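Side-chain contacts in glycosyl hydrolase family 2, TIM barrel domain protein (Parabacteroides merdae ATCC 43184, PDB 6DXU), which is a gut bacterial beta-glucuronidase of glycoside hydrolase family 2 that probably hydrolyses beta-linked glucuronides: residues R349-M354 with W591-F596; K612-R617 with E623-F628; R332-D335 with A340-M343. All coordinates share one frame; numbering follows the deposited sequence.

Contact 1: R349-M354 with W591-F596; sequences RREMRM and WPFKDF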
loop_
_atom_site.group_PDB
_atom_site.type_symbol
_atom_site.label_atom_id
_atom_site.label_comp_id
_atom_site.label_asym_id
_atom_site.label_seq_id
_atom_site.Cartn_x
_atom_site.Cartn_y
_atom_site.Cartn_z
ATOM N N ARG D 349 -40.032 -17.807 13.079
ATOM C CA ARG D 349 -41.437 -18.079 12.748
ATOM C C ARG D 349 -42.336 -17.860 13.964
ATOM O O ARG D 349 -43.418 -17.265 13.855
ATOM C CB ARG D 349 -41.607 -19.514 12.237
ATOM C CG ARG D 349 -40.842 -19.837 10.974
ATOM C CD ARG D 349 -41.222 -21.193 10.367
ATOM N NE ARG D 349 -42.294 -21.007 9.388
ATOM C CZ ARG D 349 -42.085 -20.517 8.165
ATOM N NH1 ARG D 349 -40.848 -20.185 7.776
ATOM N NH2 ARG D 349 -43.102 -20.357 7.327
ATOM N N ARG D 350 -41.907 -18.338 15.133
ATOM C CA ARG D 350 -42.719 -18.161 16.335
ATOM C C ARG D 350 -42.900 -16.686 16.658
ATOM O O ARG D 350 -44.016 -16.243 16.972
ATOM C CB ARG D 350 -42.084 -18.898 17.518
ATOM C CG ARG D 350 -42.786 -18.656 18.852
ATOM C CD ARG D 350 -42.257 -19.581 19.925
ATOM N NE ARG D 350 -42.919 -19.371 21.213
ATOM C CZ ARG D 350 -42.497 -19.896 22.362
ATOM N NH1 ARG D 350 -41.406 -20.654 22.383
ATOM N NH2 ARG D 350 -43.159 -19.653 23.490
ATOM N N GLU D 351 -41.817 -15.902 16.563
ATOM C CA GLU D 351 -41.895 -14.477 16.875
ATOM C C GLU D 351 -42.831 -13.751 15.918
ATOM O O GLU D 351 -43.643 -12.912 16.335
ATOM C CB GLU D 351 -40.502 -13.826 16.829
ATOM C CG GLU D 351 -40.549 -12.399 17.354
ATOM C CD GLU D 351 -39.192 -11.735 17.425
ATOM O OE1 GLU D 351 -38.196 -12.431 17.722
ATOM O OE2 GLU D 351 -39.128 -10.513 17.187
ATOM N N MET D 352 -42.688 -14.011 14.619
ATOM C CA MET D 352 -43.517 -13.294 13.655
ATOM C C MET D 352 -44.972 -13.734 13.752
ATOM O O MET D 352 -45.877 -12.920 13.568
ATOM C CB MET D 352 -42.978 -13.489 12.237
ATOM C CG MET D 352 -41.534 -12.943 12.025
ATOM S SD MET D 352 -41.340 -11.219 12.533
ATOM C CE MET D 352 -42.481 -10.436 11.384
ATOM N N ARG D 353 -45.210 -15.012 14.047
ATOM C CA ARG D 353 -46.576 -15.465 14.299
ATOM C C ARG D 353 -47.178 -14.771 15.521
ATOM O O ARG D 353 -48.357 -14.390 15.506
ATOM C CB ARG D 353 -46.584 -16.985 14.465
ATOM C CG ARG D 353 -47.922 -17.556 14.959
ATOM C CD ARG D 353 -48.804 -17.870 13.766
ATOM N NE ARG D 353 -49.791 -16.821 13.554
ATOM C CZ ARG D 353 -50.401 -16.589 12.397
ATOM N NH1 ARG D 353 -51.297 -15.614 12.309
ATOM N NH2 ARG D 353 -50.101 -17.314 11.328
ATOM N N MET D 354 -46.388 -14.605 16.595
ATOM C CA MET D 354 -46.852 -13.868 17.771
ATOM C C MET D 354 -47.235 -12.433 17.425
ATOM O O MET D 354 -48.224 -11.903 17.950
ATOM C CB MET D 354 -45.773 -13.845 18.858
ATOM C CG MET D 354 -45.656 -15.068 19.739
ATOM S SD MET D 354 -44.454 -14.713 21.059
ATOM C CE MET D 354 -45.381 -13.594 22.087
ATOM N N TRP D 591 -42.133 0.772 19.887
ATOM C CA TRP D 591 -40.733 0.347 20.004
ATOM C C TRP D 591 -40.464 -0.367 21.328
ATOM O O TRP D 591 -40.533 0.273 22.389
ATOM C CB TRP D 591 -39.765 1.537 19.884
ATOM C CG TRP D 591 -38.335 1.105 20.111
ATOM C CD1 TRP D 591 -37.681 0.989 21.312
ATOM C CD2 TRP D 591 -37.403 0.671 19.106
ATOM N NE1 TRP D 591 -36.391 0.519 21.109
ATOM C CE2 TRP D 591 -36.197 0.328 19.765
ATOM C CE3 TRP D 591 -37.462 0.571 17.714
ATOM C CZ2 TRP D 591 -35.076 -0.127 19.076
ATOM C CZ3 TRP D 591 -36.336 0.116 17.025
ATOM C CH2 TRP D 591 -35.160 -0.222 17.712
ATOM N N PRO D 592 -40.082 -1.652 21.340
ATOM C CA PRO D 592 -40.112 -2.650 20.276
ATOM C C PRO D 592 -41.154 -3.704 20.605
ATOM O O PRO D 592 -41.833 -3.622 21.638
ATOM C CB PRO D 592 -38.729 -3.272 20.360
ATOM C CG PRO D 592 -38.550 -3.388 21.885
ATOM C CD PRO D 592 -39.259 -2.138 22.466
ATOM N N PHE D 593 -41.231 -4.736 19.769
ATOM C CA PHE D 593 -42.085 -5.870 20.095
ATOM C C PHE D 593 -41.546 -6.646 21.293
ATOM O O PHE D 593 -42.306 -7.027 22.197
ATOM C CB PHE D 593 -42.206 -6.786 18.883
ATOM C CG PHE D 593 -43.132 -7.942 19.088
ATOM C CD1 PHE D 593 -44.473 -7.728 19.343
ATOM C CD2 PHE D 593 -42.665 -9.243 18.999
ATOM C CE1 PHE D 593 -45.341 -8.792 19.514
ATOM C CE2 PHE D 593 -43.518 -10.309 19.160
ATOM C CZ PHE D 593 -44.865 -10.091 19.416
ATOM N N LYS D 594 -40.240 -6.926 21.296
ATOM C CA LYS D 594 -39.638 -7.837 22.263
ATOM C C LYS D 594 -38.441 -7.184 22.935
ATOM O O LYS D 594 -37.626 -6.531 22.266
ATOM C CB LYS D 594 -39.216 -9.147 21.576
ATOM C CG LYS D 594 -38.680 -10.217 22.518
ATOM C CD LYS D 594 -38.281 -11.468 21.756
ATOM C CE LYS D 594 -36.892 -11.266 21.105
ATOM N NZ LYS D 594 -36.566 -12.340 20.100
ATOM N N ASP D 595 -38.337 -7.360 24.264
ATOM C CA ASP D 595 -37.136 -6.931 24.995
ATOM C C ASP D 595 -35.883 -7.393 24.262
ATOM O O ASP D 595 -35.829 -8.522 23.760
ATOM C CB ASP D 595 -37.110 -7.529 26.413
ATOM C CG ASP D 595 -38.127 -6.895 27.374
ATOM O OD1 ASP D 595 -38.813 -5.904 27.027
ATOM O OD2 ASP D 595 -38.226 -7.414 28.507
ATOM N N PHE D 596 -34.858 -6.533 24.228
ATOM C CA PHE D 596 -33.606 -6.852 23.559
ATOM C C PHE D 596 -32.448 -6.236 24.329
ATOM O O PHE D 596 -32.606 -5.260 25.069
ATOM C CB PHE D 596 -33.582 -6.346 22.113
ATOM C CG PHE D 596 -33.626 -4.856 22.009
ATOM C CD1 PHE D 596 -32.457 -4.106 21.957
ATOM C CD2 PHE D 596 -34.845 -4.199 21.993
ATOM C CE1 PHE D 596 -32.506 -2.724 21.872
ATOM C CE2 PHE D 596 -34.910 -2.818 21.925
ATOM C CZ PHE D 596 -33.724 -2.076 21.851
#
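E351 carries CG anti to its own N (chi1 -171°) and then runs straight out, which takes the carboxylate from the flank of helix 345-357 to F593 and K594. K594 leaves its backbone in a similarly extended way, but a bend at chi3 (80°) swings CE and NZ across the glutamate at about a right angle. NZ of K594 lies 2.9 Å from OE1 of E351 in a salt bridge, reached from above the carboxylate plane, 46° out of it. The ammonium is gripped by two further acceptors, the backbone O of D335 and ND1 of H336, while OE2 of E351 pairs with NE of R332. This buried carboxylate therefore sits between two cations, which would probably hold it ionised.

The loop bearing F593 and K594 follows strand 587-589, and helix 345-357 comes later in the chain than strand 323-331; these two strands pair in parallel in the TIM barrel, so the contact sets the helix that follows one of these neighbouring strands against the loop that leaves the other.

F593 slides past E351 in the opposite direction, its ring only modestly inclined to the carboxylate. CE2 of F593 approaches CG of E351 at 4.1 Å and the backbone O of E351 at 3.8 Å. One turn along the helix, CB of M354 rests 3.9 Å from CZ of F593, an apolar contact at the far end of the ring.

Contact 2: K612-R617 with E623-F628; sequences KGVVER and ESYYVF
V614 sends its two methyls toward different aromatic rings of helix 623-632. Its chi1 of -56° sets CG1 anti to the carbonyl carbon, and this methyl meets the edge of F628, 3.8 Å from CE2 and near the ring plane. CG2 is squeezed between the backbone N and carbonyl carbon, and comes near the plane of the Y625 ring at its edge, 4.4 Å from CB of Y625. S624 also holds its hydroxyl in the position between N and C (chi1 40°), which places OG against V614, 3.4 Å from CB of that valine.

The loop 612-617 thus lies along the first turns of a helix whose F628 also touches I572 of helix 565-579 and whose Y625 reaches D357 of helix 345-357. Such a position between two other helices is consistent with the helical shell of the TIM barrel.

Y625 has CG anti to its N (chi1 177°), and its side chain runs beside that of V615, both pointing the same way. CG2 of V615 stands 3.8 Å from CD2 of Y625, obliquely to the ring. The backbone O of V614 adds a contact of 3.6 Å to CB of Y625, while the phenol OH is hydrogen-bonded to the backbone O of M354.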
loop_
_atom_site.group_PDB
_atom_site.type_symbol
_atom_site.label_atom_id
_atom_site.label_comp_id
_atom_site.label_asym_id
_atom_site.label_seq_id
_atom_site.Cartn_x
_atom_site.Cartn_y
_atom_site.Cartn_z
ATOM N N LYS D 612 -38.599 -2.185 26.964
ATOM C CA LYS D 612 -39.836 -1.611 26.445
ATOM C C LYS D 612 -40.703 -2.615 25.702
ATOM O O LYS D 612 -41.824 -2.270 25.306
ATOM C CB LYS D 612 -39.502 -0.443 25.512
ATOM C CG LYS D 612 -38.901 0.745 26.220
ATOM C CD LYS D 612 -38.576 1.861 25.212
ATOM C CE LYS D 612 -38.033 3.089 25.913
ATOM N NZ LYS D 612 -36.759 2.829 26.627
ATOM N N GLY D 613 -40.236 -3.844 25.500
ATOM C CA GLY D 613 -41.012 -4.789 24.727
ATOM C C GLY D 613 -42.349 -5.091 25.378
ATOM O O GLY D 613 -42.549 -4.877 26.569
ATOM N N VAL D 614 -43.298 -5.547 24.554
ATOM C CA VAL D 614 -44.521 -6.135 25.083
ATOM C C VAL D 614 -44.378 -7.636 25.204
ATOM O O VAL D 614 -45.308 -8.323 25.651
ATOM C CB VAL D 614 -45.736 -5.728 24.223
ATOM C CG1 VAL D 614 -45.815 -4.223 24.147
ATOM C CG2 VAL D 614 -45.675 -6.351 22.834
ATOM N N VAL D 615 -43.222 -8.162 24.830
ATOM C CA VAL D 615 -42.884 -9.566 24.981
ATOM C C VAL D 615 -41.499 -9.629 25.604
ATOM O O VAL D 615 -40.634 -8.801 25.289
ATOM C CB VAL D 615 -42.929 -10.282 23.615
ATOM C CG1 VAL D 615 -42.482 -11.715 23.753
ATOM C CG2 VAL D 615 -44.360 -10.203 23.028
ATOM N N GLU D 616 -41.293 -10.586 26.513
ATOM C CA GLU D 616 -39.974 -10.763 27.111
ATOM C C GLU D 616 -39.012 -11.386 26.100
ATOM O O GLU D 616 -39.416 -11.969 25.088
ATOM C CB GLU D 616 -40.051 -11.657 28.359
ATOM C CG GLU D 616 -40.991 -11.137 29.481
ATOM C CD GLU D 616 -40.960 -12.046 30.709
ATOM O OE1 GLU D 616 -39.855 -12.267 31.246
ATOM O OE2 GLU D 616 -42.026 -12.558 31.118
ATOM N N ARG D 617 -37.720 -11.294 26.414
ATOM C CA ARG D 617 -36.672 -11.702 25.486
ATOM C C ARG D 617 -36.694 -13.200 25.202
ATOM O O ARG D 617 -36.032 -13.647 24.255
ATOM C CB ARG D 617 -35.306 -11.249 26.043
ATOM C CG ARG D 617 -34.164 -11.242 25.041
ATOM C CD ARG D 617 -32.926 -10.548 25.631
ATOM N NE ARG D 617 -31.757 -10.598 24.752
ATOM C CZ ARG D 617 -30.679 -11.344 24.991
ATOM N NH1 ARG D 617 -30.615 -12.110 26.087
ATOM N NH2 ARG D 617 -29.661 -11.322 24.135
ATOM N N GLU D 623 -48.042 -8.265 30.025
ATOM C CA GLU D 623 -49.456 -7.885 30.069
ATOM C C GLU D 623 -49.807 -6.944 28.919
ATOM O O GLU D 623 -50.937 -6.972 28.410
ATOM C CB GLU D 623 -49.795 -7.231 31.411
ATOM C CG GLU D 623 -49.422 -8.066 32.640
ATOM C CD GLU D 623 -50.519 -9.020 33.109
ATOM O OE1 GLU D 623 -51.659 -8.980 32.591
ATOM O OE2 GLU D 623 -50.225 -9.824 34.011
ATOM N N SER D 624 -48.830 -6.148 28.463
ATOM C CA SER D 624 -49.052 -5.162 27.410
ATOM C C SER D 624 -49.347 -5.797 26.057
ATOM O O SER D 624 -49.977 -5.156 25.206
ATOM C CB SER D 624 -47.826 -4.249 27.299
ATOM O OG SER D 624 -46.617 -4.993 27.452
ATOM N N TYR D 625 -48.905 -7.037 25.834
ATOM C CA TYR D 625 -49.235 -7.727 24.591
ATOM C C TYR D 625 -50.741 -7.789 24.389
ATOM O O TYR D 625 -51.241 -7.581 23.274
ATOM C CB TYR D 625 -48.635 -9.133 24.614
ATOM C CG TYR D 625 -48.943 -10.006 23.406
ATOM C CD1 TYR D 625 -50.072 -10.804 23.372
ATOM C CD2 TYR D 625 -48.082 -10.043 22.309
ATOM C CE1 TYR D 625 -50.351 -11.608 22.280
ATOM C CE2 TYR D 625 -48.339 -10.846 21.216
ATOM C CZ TYR D 625 -49.484 -11.623 21.206
ATOM O OH TYR D 625 -49.759 -12.427 20.132
ATOM N N TYR D 626 -51.485 -8.044 25.465
ATOM C CA TYR D 626 -52.932 -8.203 25.347
ATOM C C TYR D 626 -53.640 -6.878 25.139
ATOM O O TYR D 626 -54.761 -6.865 24.608
ATOM C CB TYR D 626 -53.456 -8.925 26.587
ATOM C CG TYR D 626 -52.768 -10.253 26.715
ATOM C CD1 TYR D 626 -53.180 -11.336 25.949
ATOM C CD2 TYR D 626 -51.654 -10.402 27.517
ATOM C CE1 TYR D 626 -52.526 -12.550 26.027
ATOM C CE2 TYR D 626 -51.000 -11.605 27.602
ATOM C CZ TYR D 626 -51.436 -12.669 26.857
ATOM O OH TYR D 626 -50.775 -13.871 26.946
ATOM N N VAL D 627 -53.003 -5.766 25.511
ATOM C CA VAL D 627 -53.591 -4.465 25.219
ATOM C C VAL D 627 -53.672 -4.265 23.709
ATOM O O VAL D 627 -54.744 -4.003 23.154
ATOM C CB VAL D 627 -52.790 -3.343 25.899
ATOM C CG1 VAL D 627 -53.485 -1.989 25.664
ATOM C CG2 VAL D 627 -52.581 -3.625 27.383
ATOM N N PHE D 628 -52.534 -4.425 23.021
ATOM C CA PHE D 628 -52.520 -4.355 21.560
ATOM C C PHE D 628 -53.504 -5.347 20.953
ATOM O O PHE D 628 -54.301 -4.994 20.080
ATOM C CB PHE D 628 -51.106 -4.626 21.036
ATOM C CG PHE D 628 -50.185 -3.435 21.101
ATOM C CD1 PHE D 628 -50.311 -2.390 20.193
ATOM C CD2 PHE D 628 -49.177 -3.365 22.049
ATOM C CE1 PHE D 628 -49.455 -1.296 20.248
ATOM C CE2 PHE D 628 -48.323 -2.275 22.104
ATOM C CZ PHE D 628 -48.461 -1.240 21.206
#

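Contact 3: R332-D335 with A340-M343; sequences RHED and AQAM
M343 presents its thioether to the rim of a guanidinium: SD lies 3.3 Å from NH2 of R332, near the plane of that group, with the two side chains coming from opposite directions. Both residues belong to the connection between strand 323-331 and helix 345-357 of the TIM barrel, where the chain doubles back between D335 and A340; E334 and A342 are each the centre of an inverse gamma turn. A bend at chi3 (70°) of M343 also keeps its CE at the guanidinium edge. R332 has firmer partners in Q370 and E351.

The polar link between the segments is the hydrogen bond from NE2 of Q341 to OE2 of E334, 2.8 Å long with an N-H...O angle of 162°. It arrives on the anti side of the carboxylate, whose plane stands 80° to the amide. R192 shares this OE2, and S371 N takes OE1. CG of Q341 lies 3.4 Å from O of E334. Cutting Q341 back to an alanine is likely to leave OE2 of E334 with R192 but without its amide donor, and to open a gap beside O of E334. D335, held through its carboxylate by Y187 and R617, brings its backbone close to A340.

Two CA-H...O contacts link the backbones: CA of Q341 is 3.4 Å from O of E334, and CA of D335 is 3.4 Å from O of A340.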
loop_
_atom_site.group_PDB
_atom_site.type_symbol
_atom_site.label_atom_id
_atom_site.label_comp_id
_atom_site.label_asym_id
_atom_site.label_seq_id
_atom_site.Cartn_x
_atom_site.Cartn_y
_atom_site.Cartn_z
ATOM N N ARG D 332 -38.531 -4.783 15.609
ATOM C CA ARG D 332 -37.835 -5.900 16.220
ATOM C C ARG D 332 -36.339 -5.747 15.985
ATOM O O ARG D 332 -35.906 -5.159 14.989
ATOM C CB ARG D 332 -38.343 -7.248 15.685
ATOM C CG ARG D 332 -37.815 -7.630 14.313
ATOM C CD ARG D 332 -38.332 -8.994 13.851
ATOM N NE ARG D 332 -37.878 -10.116 14.692
ATOM C CZ ARG D 332 -36.736 -10.789 14.520
ATOM N NH1 ARG D 332 -35.886 -10.461 13.545
ATOM N NH2 ARG D 332 -36.444 -11.809 15.322
ATOM N N HIS D 333 -35.567 -6.232 16.948
ATOM C CA HIS D 333 -34.145 -6.487 16.779
ATOM C C HIS D 333 -33.922 -7.985 16.583
ATOM O O HIS D 333 -34.715 -8.819 17.042
ATOM C CB HIS D 333 -33.351 -5.992 17.994
ATOM C CG HIS D 333 -32.873 -4.577 17.871
ATOM N ND1 HIS D 333 -31.961 -4.181 16.915
ATOM C CD2 HIS D 333 -33.171 -3.469 18.591
ATOM C CE1 HIS D 333 -31.719 -2.888 17.053
ATOM N NE2 HIS D 333 -32.441 -2.432 18.061
ATOM N N GLU D 334 -32.850 -8.325 15.873
ATOM C CA GLU D 334 -32.419 -9.718 15.785
ATOM C C GLU D 334 -31.636 -10.010 17.050
ATOM O O GLU D 334 -30.421 -9.805 17.123
ATOM C CB GLU D 334 -31.585 -9.973 14.538
ATOM C CG GLU D 334 -32.360 -9.830 13.257
ATOM C CD GLU D 334 -31.575 -10.321 12.047
ATOM O OE1 GLU D 334 -32.191 -10.508 10.987
ATOM O OE2 GLU D 334 -30.358 -10.571 12.169
ATOM N N ASP D 335 -32.351 -10.477 18.068
ATOM C CA ASP D 335 -31.783 -10.715 19.390
ATOM C C ASP D 335 -32.753 -11.600 20.151
ATOM O O ASP D 335 -33.966 -11.413 20.034
ATOM C CB ASP D 335 -31.557 -9.393 20.133
ATOM C CG ASP D 335 -30.941 -9.583 21.506
ATOM O OD1 ASP D 335 -29.874 -10.225 21.597
ATOM O OD2 ASP D 335 -31.498 -9.041 22.489
ATOM N N ALA D 340 -28.408 -14.412 21.615
ATOM C CA ALA D 340 -28.123 -13.068 21.061
ATOM C C ALA D 340 -28.649 -13.046 19.628
ATOM O O ALA D 340 -29.801 -13.451 19.391
ATOM C CB ALA D 340 -26.631 -12.725 21.210
ATOM N N GLN D 341 -27.850 -12.630 18.636
ATOM C CA GLN D 341 -28.381 -12.487 17.283
ATOM C C GLN D 341 -28.628 -13.829 16.592
ATOM O O GLN D 341 -29.316 -13.859 15.565
ATOM C CB GLN D 341 -27.438 -11.616 16.425
ATOM C CG GLN D 341 -28.064 -11.240 15.063
ATOM C CD GLN D 341 -27.548 -9.918 14.524
ATOM O OE1 GLN D 341 -26.677 -9.280 15.122
ATOM N NE2 GLN D 341 -28.083 -9.502 13.383
ATOM N N ALA D 342 -28.121 -14.941 17.136
ATOM C CA ALA D 342 -28.156 -16.241 16.451
ATOM C C ALA D 342 -29.510 -16.959 16.594
ATOM O O ALA D 342 -29.610 -18.081 17.102
ATOM C CB ALA D 342 -27.023 -17.110 16.980
ATOM N N MET D 343 -30.563 -16.318 16.092
ATOM C CA MET D 343 -31.894 -16.939 16.103
ATOM C C MET D 343 -32.036 -17.962 14.983
ATOM O O MET D 343 -31.515 -17.773 13.879
ATOM C CB MET D 343 -32.979 -15.878 15.964
ATOM C CG MET D 343 -32.998 -14.896 17.133
ATOM S SD MET D 343 -34.339 -13.696 17.021
ATOM C CE MET D 343 -35.770 -14.748 17.316
#

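Overall arrangement
Along the chain, contact 3 comes first and closes a short loop between strand 323-331 and helix 345-357. Contact 1 follows, a long closure that brings this helix to the segment after strand 587-589, and contact 2 then closes the short turn leading into helix 623-632. The three lie in series, with no nesting or crossing, yet they touch in space. Contacts 1 and 2, with centres about 9 Å apart, share a probable hydrogen bond from D595 N to V615 O (2.9 Å). R617 NE reaches D335 OD2 at 2.8 Å, tying contact 2 to contact 3, and F596 packs against D335. Early and late barrel elements are thereby joined.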